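Local atomic coordinates of uncharacterized protein (Bacteroides vulgatus, PDB entry 4QB7), a protein that probably forms part of the tip of fimbriae, the cell-surface filaments that mediate cell adhesion and biofilm formation. Residues A[248-253]-A[259-264]; A[54-59]-A[209-214]. All blocks are in the same frame, centred on the assembly; numbering follows the deposited sequence.

In the fold
From the N terminus, the chain first reaches residues 54-59, at helix 52-55 just past strand 40-47. It runs through 149 residues before 209-214 comes back to them, so contact 2 closes a long loop across the surface, joining that helical turn to the hairpin of strands 203-209 and 214-217. Contact 1 opens later and closes only five residues, bringing short strand 250-251 to the start of strand 259-270, which belongs to a different sheet. The two contacts follow in series and neither nest nor cross. They lie on opposite sides of the chain's centre, their own centres about 45 Å apart: one local and apolar, the other distant in sequence and ionic.

Contact 1: residues A[248-253]-A[259-264]; sequences SSINVS and TALFSD. With SO4 (sulfate ion), chain F.
Ile250 spreads its two branches over the Thr259 methyl, the Ala260 carbonyl and the Leu261 side chain, where two β-sheets of this transthyretin-like fimbrillin fold come together. Strand 250-251 borders strand 186-196 in one sheet, through backbone bonds of Ile250 to Val190 and of Val252 to Ile188, while Thr259 and Leu261 pair with Val176 and Ile174 of strand 159-178 in another. No hydrogen bond crosses between the two segments; apolar side chains join them. With CG1 anti to its carbonyl carbon (chi1 -61°), Ile250 sends CD1 to Leu261, 4.0 Å from CD2, and leaves CG2 to slide past Thr259, where it lies 3.8 Å from that residue's CG2. The second branch also rests on the carbonyl of Ala260, CG2 to O being 3.6 Å. Cut back to an alanine, Ile250 would lose both branches, which would probably leave a gap beside Leu261 CD2 and Thr259 CG2. Val252 CG1 sits 3.9 Å from Thr259 CB and 4.0 Å from Leu261 CD2, which is thus flanked by two β-branched residues. Upstream, Ser248 N donates to O1 of a sulfate (2.8 Å), probably from the crystallisation liquor. Asn251, between Ile250 and Val252, ends the strand and opens an Asx turn: its OD1 accepts both the backbone N of Ser253, at 3.0 Å with an N-H...O angle of 157°, and the same serine's OG.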
loop_
_atom_site.group_PDB
_atom_site.type_symbol
_atom_site.label_atom_id
_atom_site.label_comp_id
_atom_site.label_asym_id
_atom_site.label_seq_id
_atom_site.Cartn_x
_atom_site.Cartn_y
_atom_site.Cartn_z
ATOM N N SER A 248 -19.038 12.361 17.569
ATOM C CA SER A 248 -17.657 11.858 17.407
ATOM C C SER A 248 -17.206 12.315 16.024
ATOM O O SER A 248 -17.879 12.003 15.023
ATOM C CB SER A 248 -17.608 10.335 17.555
ATOM O OG SER A 248 -16.314 9.779 17.376
ATOM N N SER A 249 -16.167 13.177 15.988
ATOM C CA SER A 249 -15.726 13.861 14.769
ATOM C C SER A 249 -14.262 14.333 14.808
ATOM O O SER A 249 -13.566 14.093 15.782
ATOM C CB SER A 249 -16.606 15.088 14.574
ATOM O OG SER A 249 -16.362 16.017 15.621
ATOM N N ILE A 250 -13.809 14.993 13.719
ATOM C CA ILE A 250 -12.508 15.640 13.564
ATOM C C ILE A 250 -12.761 17.125 13.269
ATOM O O ILE A 250 -13.423 17.454 12.285
ATOM C CB ILE A 250 -11.574 14.989 12.492
ATOM C CG1 ILE A 250 -11.245 13.518 12.832
ATOM C CG2 ILE A 250 -10.266 15.781 12.347
ATOM C CD1 ILE A 250 -11.447 12.618 11.749
ATOM N N ASN A 251 -12.243 18.012 14.138
ATOM C CA ASN A 251 -12.314 19.450 13.937
ATOM C C ASN A 251 -11.355 19.854 12.828
ATOM O O ASN A 251 -10.142 19.799 13.026
ATOM C CB ASN A 251 -11.959 20.174 15.218
ATOM C CG ASN A 251 -12.126 21.652 15.162
ATOM O OD1 ASN A 251 -12.267 22.256 14.114
ATOM N ND2 ASN A 251 -12.170 22.262 16.309
ATOM N N VAL A 252 -11.890 20.315 11.692
ATOM C CA VAL A 252 -11.090 20.727 10.539
ATOM C C VAL A 252 -11.203 22.256 10.269
ATOM O O VAL A 252 -10.971 22.674 9.143
ATOM C CB VAL A 252 -11.466 19.889 9.279
ATOM C CG1 VAL A 252 -11.177 18.417 9.487
ATOM C CG2 VAL A 252 -12.911 20.101 8.864
ATOM N N SER A 253 -11.471 23.082 11.305
ATOM C CA SER A 253 -11.728 24.539 11.204
ATOM C C SER A 253 -10.529 25.442 10.832
ATOM O O SER A 253 -10.764 26.590 10.443
ATOM C CB SER A 253 -12.324 25.059 12.500
ATOM O OG SER A 253 -13.364 24.204 12.944
ATOM N N THR A 259 -6.358 20.034 8.247
ATOM C CA THR A 259 -6.367 19.060 9.339
ATOM C C THR A 259 -6.523 17.636 8.810
ATOM O O THR A 259 -7.443 17.367 8.052
ATOM C CB THR A 259 -7.458 19.449 10.321
ATOM O OG1 THR A 259 -7.108 20.741 10.838
ATOM C CG2 THR A 259 -7.636 18.431 11.445
ATOM N N ALA A 260 -5.634 16.726 9.243
ATOM C CA ALA A 260 -5.642 15.312 8.857
ATOM C C ALA A 260 -6.871 14.527 9.382
ATOM O O ALA A 260 -7.301 14.734 10.530
ATOM C CB ALA A 260 -4.384 14.650 9.369
ATOM N N LEU A 261 -7.376 13.576 8.562
ATOM C CA LEU A 261 -8.499 12.707 8.946
ATOM C C LEU A 261 -8.003 11.314 9.403
ATOM O O LEU A 261 -8.730 10.596 10.090
ATOM C CB LEU A 261 -9.539 12.559 7.821
ATOM C CG LEU A 261 -10.214 13.828 7.281
ATOM C CD1 LEU A 261 -11.140 13.474 6.159
ATOM C CD2 LEU A 261 -10.957 14.620 8.371
ATOM N N PHE A 262 -6.764 10.960 9.037
ATOM C CA PHE A 262 -6.096 9.710 9.430
ATOM C C PHE A 262 -5.109 9.996 10.527
ATOM O O PHE A 262 -4.498 11.074 10.523
ATOM C CB PHE A 262 -5.324 9.053 8.254
ATOM C CG PHE A 262 -6.040 8.719 6.964
ATOM C CD1 PHE A 262 -7.423 8.853 6.853
ATOM C CD2 PHE A 262 -5.341 8.211 5.878
ATOM C CE1 PHE A 262 -8.082 8.532 5.663
ATOM C CE2 PHE A 262 -6.000 7.910 4.685
ATOM C CZ PHE A 262 -7.364 8.078 4.586
ATOM N N SER A 263 -4.852 9.009 11.407
ATOM C CA SER A 263 -3.844 9.198 12.446
ATOM C C SER A 263 -2.454 9.102 11.812
ATOM O O SER A 263 -2.338 8.613 10.687
ATOM C CB SER A 263 -4.033 8.193 13.575
ATOM O OG SER A 263 -3.513 6.926 13.226
ATOM N N ASP A 264 -1.419 9.592 12.505
ATOM C CA ASP A 264 -0.021 9.592 12.051
ATOM C C ASP A 264 0.492 8.226 11.638
ATOM O O ASP A 264 1.323 8.130 10.731
ATOM C CB ASP A 264 0.915 10.125 13.158
ATOM C CG ASP A 264 0.969 11.642 13.298
ATOM O OD1 ASP A 264 0.506 12.353 12.358
ATOM O OD2 ASP A 264 1.497 12.124 14.334
HETATM S S SO4 F . -21.351 9.515 17.202
HETATM O O1 SO4 F . -21.028 10.559 18.168
HETATM O O2 SO4 F . -20.462 9.576 16.018
HETATM O O3 SO4 F . -21.181 8.208 17.847
HETATM O O4 SO4 F . -22.727 9.638 16.741
#

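Contact 2: residues A[54-59]-A[209-214]; sequences SEKGNT and KFDNDT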
loop_
_atom_site.group_PDB
_atom_site.type_symbol
_atom_site.label_atom_id
_atom_site.label_comp_id
_atom_site.label_asym_id
_atom_site.label_seq_id
_atom_site.Cartn_x
_atom_site.Cartn_y
_atom_site.Cartn_z
ATOM N N SER A 54 18.473 -15.703 -20.742
ATOM C CA SER A 54 18.588 -16.777 -21.728
ATOM C C SER A 54 17.725 -17.991 -21.351
ATOM O O SER A 54 17.026 -18.534 -22.210
ATOM C CB SER A 54 20.047 -17.215 -21.853
ATOM O OG SER A 54 20.308 -17.808 -23.119
ATOM N N GLU A 55 17.759 -18.401 -20.066
ATOM C CA GLU A 55 17.120 -19.617 -19.580
ATOM C C GLU A 55 15.841 -19.492 -18.753
ATOM O O GLU A 55 15.248 -20.533 -18.492
ATOM C CB GLU A 55 18.136 -20.375 -18.732
ATOM C CG GLU A 55 19.353 -20.819 -19.531
ATOM C CD GLU A 55 20.332 -21.697 -18.790
ATOM O OE1 GLU A 55 20.045 -22.083 -17.632
ATOM O OE2 GLU A 55 21.369 -22.045 -19.396
ATOM N N LYS A 56 15.396 -18.287 -18.334
ATOM C CA LYS A 56 14.208 -18.137 -17.473
ATOM C C LYS A 56 12.955 -18.854 -17.992
ATOM O O LYS A 56 12.182 -19.358 -17.185
ATOM C CB LYS A 56 13.859 -16.658 -17.180
ATOM C CG LYS A 56 13.558 -15.764 -18.364
ATOM C CD LYS A 56 13.622 -14.304 -17.989
ATOM C CE LYS A 56 13.146 -13.433 -19.130
ATOM N NZ LYS A 56 12.546 -12.179 -18.630
ATOM N N GLY A 57 12.773 -18.876 -19.308
ATOM C CA GLY A 57 11.620 -19.476 -19.962
ATOM C C GLY A 57 11.303 -20.897 -19.545
ATOM O O GLY A 57 10.122 -21.230 -19.419
ATOM N N ASN A 58 12.346 -21.747 -19.310
ATOM C CA ASN A 58 12.136 -23.146 -18.950
ATOM C C ASN A 58 12.776 -23.504 -17.596
ATOM O O ASN A 58 13.057 -24.680 -17.330
ATOM C CB ASN A 58 12.649 -24.052 -20.066
ATOM C CG ASN A 58 11.996 -23.779 -21.393
ATOM O OD1 ASN A 58 10.929 -24.312 -21.703
ATOM N ND2 ASN A 58 12.610 -22.921 -22.194
ATOM N N THR A 59 12.957 -22.498 -16.718
ATOM C CA THR A 59 13.510 -22.654 -15.367
ATOM C C THR A 59 12.408 -22.446 -14.324
ATOM O O THR A 59 11.655 -21.465 -14.404
ATOM C CB THR A 59 14.690 -21.700 -15.109
ATOM O OG1 THR A 59 15.634 -21.840 -16.161
ATOM C CG2 THR A 59 15.406 -21.989 -13.790
ATOM N N LYS A 209 3.318 -9.331 -11.383
ATOM C CA LYS A 209 4.304 -10.053 -12.163
ATOM C C LYS A 209 5.702 -9.575 -11.832
ATOM O O LYS A 209 6.012 -8.389 -11.989
ATOM C CB LYS A 209 4.028 -9.863 -13.665
ATOM C CG LYS A 209 2.721 -10.429 -14.197
ATOM C CD LYS A 209 2.838 -10.505 -15.708
ATOM C CE LYS A 209 2.116 -9.451 -16.536
ATOM N NZ LYS A 209 2.262 -8.056 -16.047
ATOM N N PHE A 210 6.569 -10.508 -11.398
ATOM C CA PHE A 210 7.956 -10.208 -11.075
ATOM C C PHE A 210 8.792 -9.999 -12.343
ATOM O O PHE A 210 9.874 -9.422 -12.258
ATOM C CB PHE A 210 8.553 -11.335 -10.236
ATOM C CG PHE A 210 8.216 -11.270 -8.771
ATOM C CD1 PHE A 210 7.018 -11.769 -8.296
ATOM C CD2 PHE A 210 9.117 -10.743 -7.857
ATOM C CE1 PHE A 210 6.736 -11.757 -6.931
ATOM C CE2 PHE A 210 8.822 -10.718 -6.496
ATOM C CZ PHE A 210 7.637 -11.232 -6.043
ATOM N N ASP A 211 8.318 -10.487 -13.510
ATOM C CA ASP A 211 9.063 -10.315 -14.748
ATOM C C ASP A 211 9.239 -8.826 -15.120
ATOM O O ASP A 211 10.324 -8.444 -15.525
ATOM C CB ASP A 211 8.414 -11.076 -15.908
ATOM C CG ASP A 211 9.383 -11.318 -17.069
ATOM O OD1 ASP A 211 10.442 -12.030 -16.852
ATOM O OD2 ASP A 211 9.111 -10.796 -18.187
ATOM N N ASN A 212 8.202 -7.989 -14.984
ATOM C CA ASN A 212 8.335 -6.585 -15.373
ATOM C C ASN A 212 7.850 -5.598 -14.286
ATOM O O ASN A 212 7.685 -4.396 -14.581
ATOM C CB ASN A 212 7.588 -6.333 -16.686
ATOM C CG ASN A 212 6.147 -6.730 -16.642
ATOM O OD1 ASN A 212 5.664 -7.315 -15.666
ATOM N ND2 ASN A 212 5.455 -6.490 -17.738
ATOM N N ASP A 213 7.632 -6.105 -13.051
ATOM C CA ASP A 213 7.218 -5.305 -11.907
ATOM C C ASP A 213 5.900 -4.510 -12.216
ATOM O O ASP A 213 5.829 -3.289 -12.076
ATOM C CB ASP A 213 8.390 -4.395 -11.467
ATOM C CG ASP A 213 8.126 -3.400 -10.363
ATOM O OD1 ASP A 213 7.462 -3.771 -9.379
ATOM O OD2 ASP A 213 8.584 -2.248 -10.489
ATOM N N THR A 214 4.871 -5.231 -12.671
ATOM C CA THR A 214 3.571 -4.661 -12.990
ATOM C C THR A 214 2.465 -5.569 -12.507
ATOM O O THR A 214 2.651 -6.782 -12.354
ATOM C CB THR A 214 3.366 -4.390 -14.517
ATOM O OG1 THR A 214 3.307 -5.609 -15.229
ATOM C CG2 THR A 214 4.383 -3.457 -15.131
#
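The two backbones keep well apart, with the CA atoms of Lys56 and Asp211, the nearest pair, separated by 9.8 Å, so that side chains alone bridge the space. It is a surface salt bridge between a short 3-10 turn and a β-hairpin loop. Lys56 starts with CG between its backbone N and carbonyl carbon (chi1 59°) and runs extended from there on, which carries NZ across to the loop. Asp211 meets it at about a right angle, and NZ lies 2.8 Å from OD1, bonded on the syn lone pair, the side of the other carboxylate oxygen. OD2 stays farther off, at 3.7 Å from NZ, so the grip is one-pronged. Each end rests on a compact local frame. In the turn, Thr59 OG1 lies 2.7 Å from Glu55 O. That oxygen also accepts the backbone N of Asn58, the two donors arriving from opposite faces of the carbonyl plane. In the loop, Asp213 and Thr214 both face Lys209 in a G1 β bulge, and Thr214 OG1 donates to Asn212 OD1 from above its carbonyl plane. Asp213 is tied further to Lys321 and Tyr208. The 3-10 turn follows helix 52-55, whose Glu55 packs on strand 40-47, while the loop links strands 203-209 and 214-217; the ion pair therefore links the turn beside one sheet to the hairpin of another.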